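Local atomic coordinates of uncharacterized protein (Mycobacterium tuberculosis, PDB entry 3KFW), a protein that is of unknown function but, as a member of the PaaX family with a helix-turn-helix region, probably acts as a DNA-binding transcriptional repressor. Residues R184-L195 with L215-A225. Numbering follows the deposited sequence. Where two conformers were deposited one is given.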
loop_
_atom_site.group_PDB
_atom_site.type_symbol
_atom_site.label_atom_id
_atom_site.label_comp_id
_atom_site.label_asym_id
_atom_site.label_seq_id
_atom_site.Cartn_x
_atom_site.Cartn_y
_atom_site.Cartn_z
ATOM N N ARG A 184 14.643 29.867 29.718
ATOM C CA ARG A 184 13.203 29.996 29.377
ATOM C C ARG A 184 12.996 30.132 27.854
ATOM O O ARG A 184 12.085 29.544 27.260
ATOM C CB ARG A 184 12.546 31.172 30.126
ATOM C CG ARG A 184 12.044 30.842 31.546
ATOM C CD ARG A 184 11.278 32.035 32.208
ATOM N NE ARG A 184 9.795 32.066 32.012
ATOM C CZ ARG A 184 8.993 33.121 32.304
ATOM N NH1 ARG A 184 9.490 34.266 32.793
ATOM N NH2 ARG A 184 7.679 33.055 32.105
ATOM N N PHE A 185 13.857 30.904 27.217
ATOM C CA PHE A 185 13.763 31.091 25.787
ATOM C C PHE A 185 13.867 29.730 25.070
ATOM O O PHE A 185 12.984 29.371 24.283
ATOM C CB PHE A 185 14.841 32.071 25.309
ATOM C CG PHE A 185 14.962 32.140 23.838
ATOM C CD1 PHE A 185 14.433 33.215 23.141
ATOM C CD2 PHE A 185 15.589 31.115 23.133
ATOM C CE1 PHE A 185 14.529 33.292 21.758
ATOM C CE2 PHE A 185 15.682 31.159 21.751
ATOM C CZ PHE A 185 15.149 32.280 21.058
ATOM N N VAL A 186 14.928 28.969 25.347
ATOM C CA VAL A 186 15.116 27.656 24.700
ATOM C C VAL A 186 13.938 26.707 24.947
ATOM O O VAL A 186 13.500 25.991 24.036
ATOM C CB VAL A 186 16.456 26.977 25.128
ATOM C CG1 VAL A 186 16.549 25.560 24.574
ATOM C CG2 VAL A 186 17.655 27.848 24.708
ATOM N N VAL A 187 13.422 26.692 26.168
ATOM C CA VAL A 187 12.238 25.884 26.443
ATOM C C VAL A 187 10.975 26.337 25.674
ATOM O O VAL A 187 10.238 25.509 25.137
ATOM C CB VAL A 187 11.928 25.848 27.926
ATOM C CG1 VAL A 187 10.636 25.166 28.108
ATOM C CG2 VAL A 187 13.060 25.116 28.676
ATOM N N ALA A 188 10.729 27.636 25.607
ATOM C CA ALA A 188 9.649 28.153 24.769
ATOM C C ALA A 188 9.725 27.748 23.283
ATOM O O ALA A 188 8.695 27.332 22.712
ATOM C CB ALA A 188 9.598 29.656 24.881
ATOM N N ALA A 189 10.893 27.915 22.640
ATOM C CA ALA A 189 11.083 27.418 21.272
ATOM C C ALA A 189 10.799 25.897 21.206
ATOM O O ALA A 189 10.232 25.419 20.224
ATOM C CB ALA A 189 12.497 27.759 20.703
ATOM N N ALA A 190 11.131 25.128 22.234
ATOM C CA ALA A 190 10.751 23.687 22.194
ATOM C C ALA A 190 9.235 23.505 22.203
ATOM O O ALA A 190 8.692 22.607 21.517
ATOM C CB ALA A 190 11.403 22.879 23.337
HETATM N N MSE A 191 8.556 24.347 22.988
HETATM C CA MSE A 191 7.112 24.238 23.180
HETATM C C MSE A 191 6.369 24.632 21.934
HETATM O O MSE A 191 5.316 24.060 21.633
HETATM C CB MSE A 191 6.629 25.133 24.318
HETATM C CG MSE A 191 6.767 24.512 25.685
HETATM SE SE MSE A 191 6.304 25.821 27.086
HETATM C CE MSE A 191 6.412 24.480 28.472
ATOM N N VAL A 192 6.890 25.639 21.241
ATOM C CA VAL A 192 6.317 26.054 19.997
ATOM C C VAL A 192 6.446 24.903 19.032
ATOM O O VAL A 192 5.471 24.589 18.357
ATOM C CB VAL A 192 6.968 27.339 19.433
ATOM C CG1 VAL A 192 6.661 27.525 17.934
ATOM C CG2 VAL A 192 6.457 28.512 20.192
ATOM N N ARG A 193 7.629 24.283 18.956
ATOM C CA ARG A 193 7.837 23.116 18.048
ATOM C C ARG A 193 6.931 21.942 18.430
ATOM O O ARG A 193 6.477 21.200 17.582
ATOM C CB ARG A 193 9.313 22.671 17.981
ATOM C CG ARG A 193 10.169 23.649 17.161
ATOM C CD ARG A 193 11.615 23.164 17.000
ATOM N NE ARG A 193 12.510 23.683 18.053
ATOM C CZ ARG A 193 12.985 22.945 19.063
ATOM N NH1 ARG A 193 12.648 21.665 19.147
ATOM N NH2 ARG A 193 13.796 23.495 19.979
ATOM N N HIS A 194 6.652 21.803 19.713
ATOM C CA HIS A 194 5.770 20.768 20.129
ATOM C C HIS A 194 4.298 21.059 19.774
ATOM O O HIS A 194 3.584 20.160 19.309
ATOM C CB HIS A 194 5.941 20.477 21.610
ATOM C CG HIS A 194 5.413 19.143 22.011
ATOM N ND1 HIS A 194 5.706 17.993 21.310
ATOM C CD2 HIS A 194 4.609 18.769 23.030
ATOM C CE1 HIS A 194 5.135 16.959 21.902
ATOM N NE2 HIS A 194 4.467 17.404 22.951
ATOM N N LEU A 195 3.837 22.272 19.986
ATOM C CA LEU A 195 2.466 22.613 19.593
ATOM C C LEU A 195 2.182 22.458 18.084
ATOM O O LEU A 195 1.055 22.112 17.683
ATOM C CB LEU A 195 2.112 24.012 20.059
ATOM C CG LEU A 195 2.117 24.134 21.587
ATOM C CD1 LEU A 195 2.206 25.580 22.063
ATOM C CD2 LEU A 195 0.895 23.449 22.181
ATOM N N LEU A 215 0.640 23.972 27.924
ATOM C CA LEU A 215 1.744 24.386 27.032
ATOM C C LEU A 215 1.487 25.770 26.397
ATOM O O LEU A 215 2.365 26.599 26.382
ATOM C CB LEU A 215 2.060 23.312 25.990
ATOM C CG LEU A 215 2.732 21.985 26.427
ATOM C CD1 LEU A 215 2.451 20.866 25.437
ATOM C CD2 LEU A 215 4.228 22.117 26.625
ATOM N N ARG A 216 0.268 26.035 25.928
ATOM C CA ARG A 216 -0.135 27.373 25.478
ATOM C C ARG A 216 0.002 28.482 26.543
ATOM O O ARG A 216 0.542 29.566 26.215
ATOM C CB ARG A 216 -1.563 27.360 24.902
ATOM C CG ARG A 216 -1.611 26.738 23.559
ATOM C CD ARG A 216 -3.007 26.472 23.039
ATOM N NE ARG A 216 -2.821 25.699 21.815
ATOM C CZ ARG A 216 -2.996 24.374 21.726
ATOM N NH1 ARG A 216 -3.441 23.711 22.795
ATOM N NH2 ARG A 216 -2.744 23.730 20.569
ATOM N N ALA A 217 -0.474 28.248 27.773
ATOM C CA ALA A 217 -0.326 29.218 28.894
ATOM C C ALA A 217 1.146 29.578 29.194
ATOM O O ALA A 217 1.481 30.762 29.394
ATOM C CB ALA A 217 -1.041 28.747 30.167
ATOM N N ALA A 218 2.016 28.567 29.170
ATOM C CA ALA A 218 3.419 28.743 29.468
ATOM C C ALA A 218 4.083 29.514 28.345
ATOM O O ALA A 218 4.952 30.358 28.597
ATOM C CB ALA A 218 4.081 27.411 29.638
ATOM N N TYR A 219 3.687 29.234 27.102
ATOM C CA TYR A 219 4.216 30.002 25.980
ATOM C C TYR A 219 3.717 31.426 26.050
ATOM O O TYR A 219 4.515 32.351 25.876
ATOM C CB TYR A 219 3.894 29.392 24.603
ATOM C CG TYR A 219 4.296 30.327 23.485
ATOM C CD1 TYR A 219 3.353 31.124 22.836
ATOM C CD2 TYR A 219 5.641 30.465 23.110
ATOM C CE1 TYR A 219 3.735 32.031 21.827
ATOM C CE2 TYR A 219 6.029 31.354 22.109
ATOM C CZ TYR A 219 5.077 32.131 21.481
ATOM O OH TYR A 219 5.472 33.000 20.489
ATOM N N HIS A 220 2.416 31.614 26.308
ATOM C CA HIS A 220 1.880 32.974 26.351
ATOM C C HIS A 220 2.407 33.759 27.550
ATOM O O HIS A 220 2.547 34.977 27.459
ATOM C CB HIS A 220 0.355 32.993 26.214
ATOM C CG HIS A 220 -0.119 32.526 24.873
ATOM N ND1 HIS A 220 -0.780 31.326 24.686
ATOM C CD2 HIS A 220 0.019 33.076 23.642
ATOM C CE1 HIS A 220 -1.049 31.171 23.403
ATOM N NE2 HIS A 220 -0.570 32.216 22.746
ATOM N N ASP A 221 2.769 33.060 28.639
ATOM C CA ASP A 221 3.461 33.714 29.788
ATOM C C ASP A 221 4.864 34.207 29.439
ATOM O O ASP A 221 5.284 35.309 29.832
ATOM C CB ASP A 221 3.521 32.811 31.028
ATOM C CG ASP A 221 2.188 32.735 31.742
ATOM O OD1 ASP A 221 1.318 33.570 31.433
ATOM O OD2 ASP A 221 1.975 31.841 32.595
ATOM N N PHE A 222 5.592 33.375 28.701
ATOM C CA PHE A 222 6.886 33.778 28.230
ATOM C C PHE A 222 6.783 34.943 27.219
ATOM O O PHE A 222 7.502 35.886 27.357
ATOM C CB PHE A 222 7.677 32.601 27.703
ATOM C CG PHE A 222 8.866 32.992 26.851
ATOM C CD1 PHE A 222 10.117 33.224 27.439
ATOM C CD2 PHE A 222 8.728 33.109 25.438
ATOM C CE1 PHE A 222 11.209 33.544 26.657
ATOM C CE2 PHE A 222 9.815 33.464 24.612
ATOM C CZ PHE A 222 11.068 33.680 25.228
ATOM N N ALA A 223 5.883 34.879 26.239
ATOM C CA ALA A 223 5.643 36.018 25.320
ATOM C C ALA A 223 5.283 37.330 26.066
ATOM O O ALA A 223 5.749 38.404 25.686
ATOM C CB ALA A 223 4.567 35.691 24.271
ATOM N N THR A 224 4.495 37.218 27.133
ATOM C CA THR A 224 4.132 38.353 27.970
ATOM C C THR A 224 5.340 38.940 28.709
ATOM O O THR A 224 5.528 40.167 28.687
ATOM C CB THR A 224 2.990 37.990 28.971
ATOM O OG1 THR A 224 1.913 37.416 28.244
ATOM C CG2 THR A 224 2.467 39.216 29.687
ATOM N N ALA A 225 6.144 38.093 29.358
ATOM C CA ALA A 225 7.377 38.559 30.033
ATOM C C ALA A 225 8.330 39.245 29.063
ATOM O O ALA A 225 8.990 40.232 29.421
ATOM C CB ALA A 225 8.097 37.410 30.755
#
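The methyl group of Ala188 sits over one face of the Phe222 ring, a CH-pi contact with Ala188 CB 3.9 Å from the ring centroid and 21° off the ring normal. Phe222 has CG anti to its backbone N (chi1 164°), which sends the ring across to helix 181-195, where CE1 comes within 3.6 Å of Phe185 CA. The axes of segments 184-195 and 215-225, crossed at -137°, approach to 9.8 Å, and here Ala188 and Ala218 make room for Phe222 and Met191. A turn past Ala188, Val192 CG2 lies 3.5 Å from Tyr219 CE2. Met191, a selenomethionine extended beyond CG, lays its selenium 3.7 Å from Ala218 CB, while its CG and CE both touch Leu215 CD2. On the other branch, Leu215 CD1 lies 3.9 Å from His194 CD2, at the edge of the ring and in its plane; that ring also stacks on Trp164 and its NE2 is hydrogen-bonded to the Trp164 carbonyl. Leu195 CD2 rests over the centre of the Arg216 guanidinium, a group fixed by a salt bridge to Asp198 and a hydrogen bond to the Met77 carbonyl. At the far end the Arg184 chain bends at its third torsion, bringing NH1 beside Ala225 CB. No hydrogen bond links the two segments of this PaaX-like C-terminal region; their contact is mainly apolar, and the polar ends of His194 and Arg216 tie that seam to neighbouring parts of the chain.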